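Local coordinates for protein nitrilotriacetate monooxygenase (Burkholderia pseudomallei, PDB 3SDO) that probably acts as an FMN-dependent monooxygenase of the NtaA/SnaA/DszA family, using molecular oxygen to oxidise its organic substrate, at residues K8-G13 against E381-V386; E245-Y250 against V386-A391. All coordinates share one frame; numbering follows the deposited sequence.

From the N terminus, the chain enters the barrel through residues 8-13, which run into strand 11-15. Much later, helix 243-259 supplies residues 245-250, and only then does helix 375-387 arrive. Contact 1 closes a loop of 367 residues by setting one flank of that helix against the start of the first strand; contact 2 closes a shorter one of 135 residues, where the turn that follows the helix meets helix 243-259. Residues 245-250 lie inside the loop of contact 1, while 386-391 run on past its end, so the loops cross; the contacts share Val386. Trp385, from the helix segment of contact 1, packs on contact 2, its CZ3 3.5 Å from Ala246 CB.

Contact 1. Residues K8-G13 against E381-V386; sequences KHIHFG and EMIRWV
Val386 CG1 is anti to the backbone N (chi1 172°), which leaves CG2 anti to the carbonyl carbon and beside N, facing Ile10; Ile10 CG1 is likewise anti to its carbonyl carbon (chi1 -61°), and the two branches meet on the outside of the TIM barrel. Here the approach to strand 11-15 packs against helix 375-387, the helix that leads into the neighbouring parallel strand 393-396. Both CG1 and CD1 of Ile10 rest against the Val386 CG2 methyl, with CD1 3.9 Å from it, and the two side chains cross obliquely. The same Ile10 CD1 also comes within 4.5 Å of Ile383 CG1, so the isoleucine tip reaches two residues on adjacent turns of the helix. On the more exposed side, the extended chain of Lys8 uses its aliphatic part: its CE lies 3.7 Å from Val386 CG1, the other methyl of the valine.

The contact between the segments is apolar, and most of it is buried. Phe394 of strand 393-396 meets both Ile10 and Met382, while Leu416 of helix 401-418 touches Ile383 and Phe12. Phe408 of that helix meets the Phe12 ring edge-to-face and also packs on Met382. One turn of helix before Val386, Met382 makes a Met-aromatic contact with Phe12: the sulfur sits at the ring edge, 81° off the normal, with SD 4.2 Å from Phe12 CZ.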
loop_
_atom_site.group_PDB
_atom_site.type_symbol
_atom_site.label_atom_id
_atom_site.label_comp_id
_atom_site.label_asym_id
_atom_site.label_seq_id
_atom_site.Cartn_x
_atom_site.Cartn_y
_atom_site.Cartn_z
ATOM N N LYS A 8 -3.621 26.549 23.854
ATOM C CA LYS A 8 -2.602 25.683 23.324
ATOM C C LYS A 8 -2.932 25.206 21.914
ATOM O O LYS A 8 -4.099 25.122 21.530
ATOM C CB LYS A 8 -2.373 24.479 24.226
ATOM C CG LYS A 8 -3.508 23.503 24.295
ATOM C CD LYS A 8 -3.158 22.415 25.309
ATOM C CE LYS A 8 -4.185 21.303 25.357
ATOM N NZ LYS A 8 -4.005 20.491 26.608
ATOM N N HIS A 9 -1.887 24.858 21.176
ATOM C CA HIS A 9 -2.037 24.256 19.865
ATOM C C HIS A 9 -2.953 23.011 19.869
ATOM O O HIS A 9 -2.747 22.057 20.631
ATOM C CB HIS A 9 -0.667 23.911 19.288
ATOM C CG HIS A 9 -0.730 23.194 17.984
ATOM N ND1 HIS A 9 -0.935 23.837 16.780
ATOM C CD2 HIS A 9 -0.625 21.875 17.695
ATOM C CE1 HIS A 9 -0.950 22.943 15.808
ATOM N NE2 HIS A 9 -0.765 21.744 16.337
ATOM N N ILE A 10 -3.955 23.044 19.004
ATOM C CA ILE A 10 -4.843 21.913 18.785
ATOM C C ILE A 10 -4.351 21.138 17.569
ATOM O O ILE A 10 -4.235 21.700 16.474
ATOM C CB ILE A 10 -6.293 22.387 18.594
ATOM C CG1 ILE A 10 -6.754 23.119 19.863
ATOM C CG2 ILE A 10 -7.219 21.194 18.215
ATOM C CD1 ILE A 10 -8.128 23.776 19.742
ATOM N N HIS A 11 -3.990 19.863 17.766
ATOM C CA HIS A 11 -3.539 19.028 16.651
ATOM C C HIS A 11 -4.728 18.639 15.760
ATOM O O HIS A 11 -5.823 18.392 16.257
ATOM C CB HIS A 11 -2.869 17.735 17.161
ATOM C CG HIS A 11 -1.710 17.957 18.088
ATOM N ND1 HIS A 11 -0.433 18.223 17.632
ATOM C CD2 HIS A 11 -1.628 17.923 19.443
ATOM C CE1 HIS A 11 0.376 18.371 18.671
ATOM N NE2 HIS A 11 -0.320 18.184 19.781
ATOM N N PHE A 12 -4.501 18.531 14.455
ATOM C CA PHE A 12 -5.519 18.021 13.536
ATOM C C PHE A 12 -4.987 16.953 12.629
ATOM O O PHE A 12 -3.847 17.023 12.139
ATOM C CB PHE A 12 -6.062 19.140 12.662
ATOM C CG PHE A 12 -6.908 20.122 13.419
ATOM C CD1 PHE A 12 -8.250 19.911 13.566
ATOM C CD2 PHE A 12 -6.336 21.233 14.001
ATOM C CE1 PHE A 12 -9.041 20.809 14.285
ATOM C CE2 PHE A 12 -7.095 22.133 14.691
ATOM C CZ PHE A 12 -8.466 21.913 14.847
ATOM N N GLY A 13 -5.850 15.985 12.363
ATOM C CA GLY A 13 -5.661 15.036 11.272
ATOM C C GLY A 13 -6.839 15.166 10.329
ATOM O O GLY A 13 -7.898 15.640 10.728
ATOM N N GLU A 381 -16.360 25.967 20.092
ATOM C CA GLU A 381 -16.755 24.614 20.517
ATOM C C GLU A 381 -15.546 23.672 20.522
ATOM O O GLU A 381 -15.377 22.880 21.448
ATOM C CB GLU A 381 -17.861 24.083 19.600
ATOM C CG GLU A 381 -18.371 22.700 19.945
ATOM C CD GLU A 381 -19.153 22.625 21.255
ATOM O OE1 GLU A 381 -19.370 23.663 21.920
ATOM O OE2 GLU A 381 -19.562 21.499 21.614
ATOM N N MET A 382 -14.695 23.769 19.512
ATOM C CA MET A 382 -13.441 22.998 19.502
ATOM C C MET A 382 -12.584 23.350 20.699
ATOM O O MET A 382 -12.011 22.459 21.340
ATOM C CB MET A 382 -12.633 23.216 18.212
ATOM C CG MET A 382 -13.348 22.682 16.964
ATOM S SD MET A 382 -12.491 23.065 15.409
ATOM C CE MET A 382 -13.805 22.565 14.291
ATOM N N ILE A 383 -12.475 24.648 20.985
ATOM C CA ILE A 383 -11.716 25.121 22.145
ATOM C C ILE A 383 -12.322 24.564 23.416
ATOM O O ILE A 383 -11.609 24.124 24.308
ATOM C CB ILE A 383 -11.653 26.651 22.197
ATOM C CG1 ILE A 383 -10.662 27.161 21.134
ATOM C CG2 ILE A 383 -11.322 27.147 23.651
ATOM C CD1 ILE A 383 -10.802 28.666 20.749
ATOM N N ARG A 384 -13.646 24.546 23.487
ATOM C CA ARG A 384 -14.331 23.993 24.651
ATOM C C ARG A 384 -13.962 22.520 24.870
ATOM O O ARG A 384 -13.643 22.116 26.005
ATOM C CB ARG A 384 -15.848 24.137 24.508
ATOM C CG ARG A 384 -16.626 23.534 25.670
ATOM C CD ARG A 384 -18.102 23.860 25.611
ATOM N NE ARG A 384 -18.815 22.884 24.808
ATOM C CZ ARG A 384 -19.418 21.790 25.268
ATOM N NH1 ARG A 384 -19.392 21.490 26.561
ATOM N NH2 ARG A 384 -20.053 20.978 24.413
ATOM N N TRP A 385 -13.998 21.723 23.797
ATOM C CA TRP A 385 -13.663 20.292 23.907
ATOM C C TRP A 385 -12.239 20.088 24.428
ATOM O O TRP A 385 -11.989 19.200 25.236
ATOM C CB TRP A 385 -13.816 19.572 22.554
ATOM C CG TRP A 385 -15.242 19.235 22.208
ATOM C CD1 TRP A 385 -16.310 20.076 22.257
ATOM C CD2 TRP A 385 -15.747 17.972 21.768
ATOM N NE1 TRP A 385 -17.451 19.425 21.883
ATOM C CE2 TRP A 385 -17.140 18.123 21.581
ATOM C CE3 TRP A 385 -15.162 16.727 21.498
ATOM C CZ2 TRP A 385 -17.955 17.083 21.134
ATOM C CZ3 TRP A 385 -15.981 15.684 21.064
ATOM C CH2 TRP A 385 -17.364 15.877 20.878
ATOM N N VAL A 386 -11.323 20.926 23.981
ATOM C CA VAL A 386 -9.909 20.837 24.400
ATOM C C VAL A 386 -9.716 21.377 25.831
ATOM O O VAL A 386 -9.110 20.703 26.664
ATOM C CB VAL A 386 -8.985 21.532 23.381
ATOM C CG1 VAL A 386 -7.535 21.614 23.893
ATOM C CG2 VAL A 386 -9.022 20.751 22.063
#

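Contact 2. Residues E245-Y250 against V386-A391; sequences EARVFY and VDEGAA
The Tyr250 ring has the Gly389 carbonyl oxygen over one face, 3.1 Å from Tyr250 CG, while Ala390 C and Ala391 N come close to CD2 obliquely. At the edge of the Arg247 guanidinium, near its plane, lies the Glu388 carbonyl oxygen. Both groups thus meet the Schellman motif that ends helix 375-387 of this TIM barrel, with Gly389 as its C' residue at a positive phi. The motif is closed by Ala390 N bonded to Trp385 O and, more weakly, by Gly389 N to Val386 O.

Arg247 starts with CG anti to the backbone N and bends at chi3 (-134°). Its NE and NH2 both donate to Glu388 O, at 2.9 Å from NE, but both bonds are weak because their N-H...O angles are only about 125°. NH2 also forms a salt bridge with Glu388 OE1, 3.3 Å away, whose hydrogen bond is weak, and the guanidinium and carboxylate planes are 78° apart. The two side chains run side by side, pointing the same way.

Deeper in, Ala246 CB meets Ala390 CB at 3.9 Å, with Trp385 packed against both. Tyr250 OH reaches past the turn to a hydrogen bond with Asp392 OD1, which holds the far end of the ring. Beside the alanine pair, one water donates to two backbone carbonyls, 2.8 Å to Ala246 O and 2.7 Å to Ala390 O.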
loop_
_atom_site.group_PDB
_atom_site.type_symbol
_atom_site.label_atom_id
_atom_site.label_comp_id
_atom_site.label_asym_id
_atom_site.label_seq_id
_atom_site.Cartn_x
_atom_site.Cartn_y
_atom_site.Cartn_z
ATOM N N GLU A 245 -19.737 12.015 26.268
ATOM C CA GLU A 245 -19.150 10.732 25.882
ATOM C C GLU A 245 -17.655 10.825 25.610
ATOM O O GLU A 245 -16.875 9.997 26.088
ATOM C CB GLU A 245 -19.829 10.206 24.634
ATOM C CG GLU A 245 -21.202 9.644 24.939
ATOM C CD GLU A 245 -21.930 9.225 23.695
ATOM O OE1 GLU A 245 -21.440 9.514 22.585
ATOM O OE2 GLU A 245 -22.982 8.591 23.832
ATOM N N ALA A 246 -17.265 11.856 24.870
ATOM C CA ALA A 246 -15.853 12.071 24.519
ATOM C C ALA A 246 -15.017 12.331 25.758
ATOM O O ALA A 246 -13.890 11.865 25.874
ATOM C CB ALA A 246 -15.729 13.224 23.552
ATOM N N ARG A 247 -15.583 13.066 26.701
ATOM C CA ARG A 247 -14.881 13.366 27.922
ATOM C C ARG A 247 -14.656 12.097 28.755
ATOM O O ARG A 247 -13.593 11.905 29.339
ATOM C CB ARG A 247 -15.688 14.376 28.698
ATOM C CG ARG A 247 -15.077 14.802 29.955
ATOM C CD ARG A 247 -15.942 15.884 30.558
ATOM N NE ARG A 247 -15.127 16.983 31.005
ATOM C CZ ARG A 247 -15.607 18.080 31.577
ATOM N NH1 ARG A 247 -16.925 18.223 31.772
ATOM N NH2 ARG A 247 -14.758 19.024 31.956
ATOM N N VAL A 248 -15.657 11.226 28.808
ATOM C CA VAL A 248 -15.495 9.944 29.515
ATOM C C VAL A 248 -14.446 9.100 28.805
ATOM O O VAL A 248 -13.564 8.557 29.447
ATOM C CB VAL A 248 -16.815 9.158 29.636
ATOM C CG1 VAL A 248 -16.548 7.730 30.158
ATOM C CG2 VAL A 248 -17.808 9.926 30.554
ATOM N N PHE A 249 -14.519 9.038 27.478
ATOM C CA PHE A 249 -13.564 8.287 26.696
ATOM C C PHE A 249 -12.150 8.794 26.934
ATOM O O PHE A 249 -11.243 8.001 27.190
ATOM C CB PHE A 249 -13.928 8.352 25.224
ATOM C CG PHE A 249 -13.040 7.537 24.346
ATOM C CD1 PHE A 249 -13.113 6.152 24.365
ATOM C CD2 PHE A 249 -12.132 8.144 23.498
ATOM C CE1 PHE A 249 -12.303 5.389 23.546
ATOM C CE2 PHE A 249 -11.317 7.381 22.684
ATOM C CZ PHE A 249 -11.403 6.006 22.711
ATOM N N TYR A 250 -11.983 10.119 26.888
ATOM C CA TYR A 250 -10.681 10.741 27.111
ATOM C C TYR A 250 -10.104 10.292 28.456
ATOM O O TYR A 250 -8.956 9.870 28.520
ATOM C CB TYR A 250 -10.818 12.272 27.038
ATOM C CG TYR A 250 -9.530 13.076 27.140
ATOM C CD1 TYR A 250 -8.979 13.398 28.374
ATOM C CD2 TYR A 250 -8.938 13.605 26.008
ATOM C CE1 TYR A 250 -7.806 14.167 28.471
ATOM C CE2 TYR A 250 -7.784 14.385 26.090
ATOM C CZ TYR A 250 -7.221 14.664 27.320
ATOM O OH TYR A 250 -6.067 15.422 27.385
ATOM N N VAL A 386 -11.323 20.926 23.981
ATOM C CA VAL A 386 -9.909 20.837 24.400
ATOM C C VAL A 386 -9.716 21.377 25.831
ATOM O O VAL A 386 -9.110 20.703 26.664
ATOM C CB VAL A 386 -8.985 21.532 23.381
ATOM C CG1 VAL A 386 -7.535 21.614 23.893
ATOM C CG2 VAL A 386 -9.022 20.751 22.063
ATOM N N ASP A 387 -10.283 22.542 26.132
ATOM C CA ASP A 387 -10.211 23.108 27.490
ATOM C C ASP A 387 -10.742 22.148 28.545
ATOM O O ASP A 387 -10.193 22.068 29.642
ATOM C CB ASP A 387 -11.062 24.375 27.620
ATOM C CG ASP A 387 -10.397 25.607 27.058
ATOM O OD1 ASP A 387 -9.212 25.574 26.659
ATOM O OD2 ASP A 387 -11.104 26.625 27.043
ATOM N N GLU A 388 -11.826 21.439 28.214
ATOM C CA GLU A 388 -12.563 20.688 29.217
ATOM C C GLU A 388 -12.208 19.217 29.235
ATOM O O GLU A 388 -12.852 18.435 29.933
ATOM C CB GLU A 388 -14.077 20.909 29.028
ATOM C CG GLU A 388 -14.506 22.368 29.200
ATOM C CD GLU A 388 -14.055 22.954 30.541
ATOM O OE1 GLU A 388 -14.335 22.290 31.549
ATOM O OE2 GLU A 388 -13.446 24.058 30.568
ATOM N N GLY A 389 -11.191 18.823 28.480
ATOM C CA GLY A 389 -10.669 17.449 28.561
ATOM C C GLY A 389 -11.405 16.401 27.750
ATOM O O GLY A 389 -11.529 15.260 28.185
ATOM N N ALA A 390 -11.903 16.765 26.573
ATOM C CA ALA A 390 -12.502 15.779 25.668
ATOM C C ALA A 390 -11.610 15.498 24.465
ATOM O O ALA A 390 -11.875 14.556 23.712
ATOM C CB ALA A 390 -13.859 16.239 25.186
ATOM N N ALA A 391 -10.563 16.297 24.280
ATOM C CA ALA A 391 -9.741 16.194 23.065
ATOM C C ALA A 391 -8.362 16.825 23.270
ATOM O O ALA A 391 -8.233 17.782 24.007
ATOM C CB ALA A 391 -10.465 16.852 21.903
HETATM O O HOH W 1 -12.490 11.959 23.470
#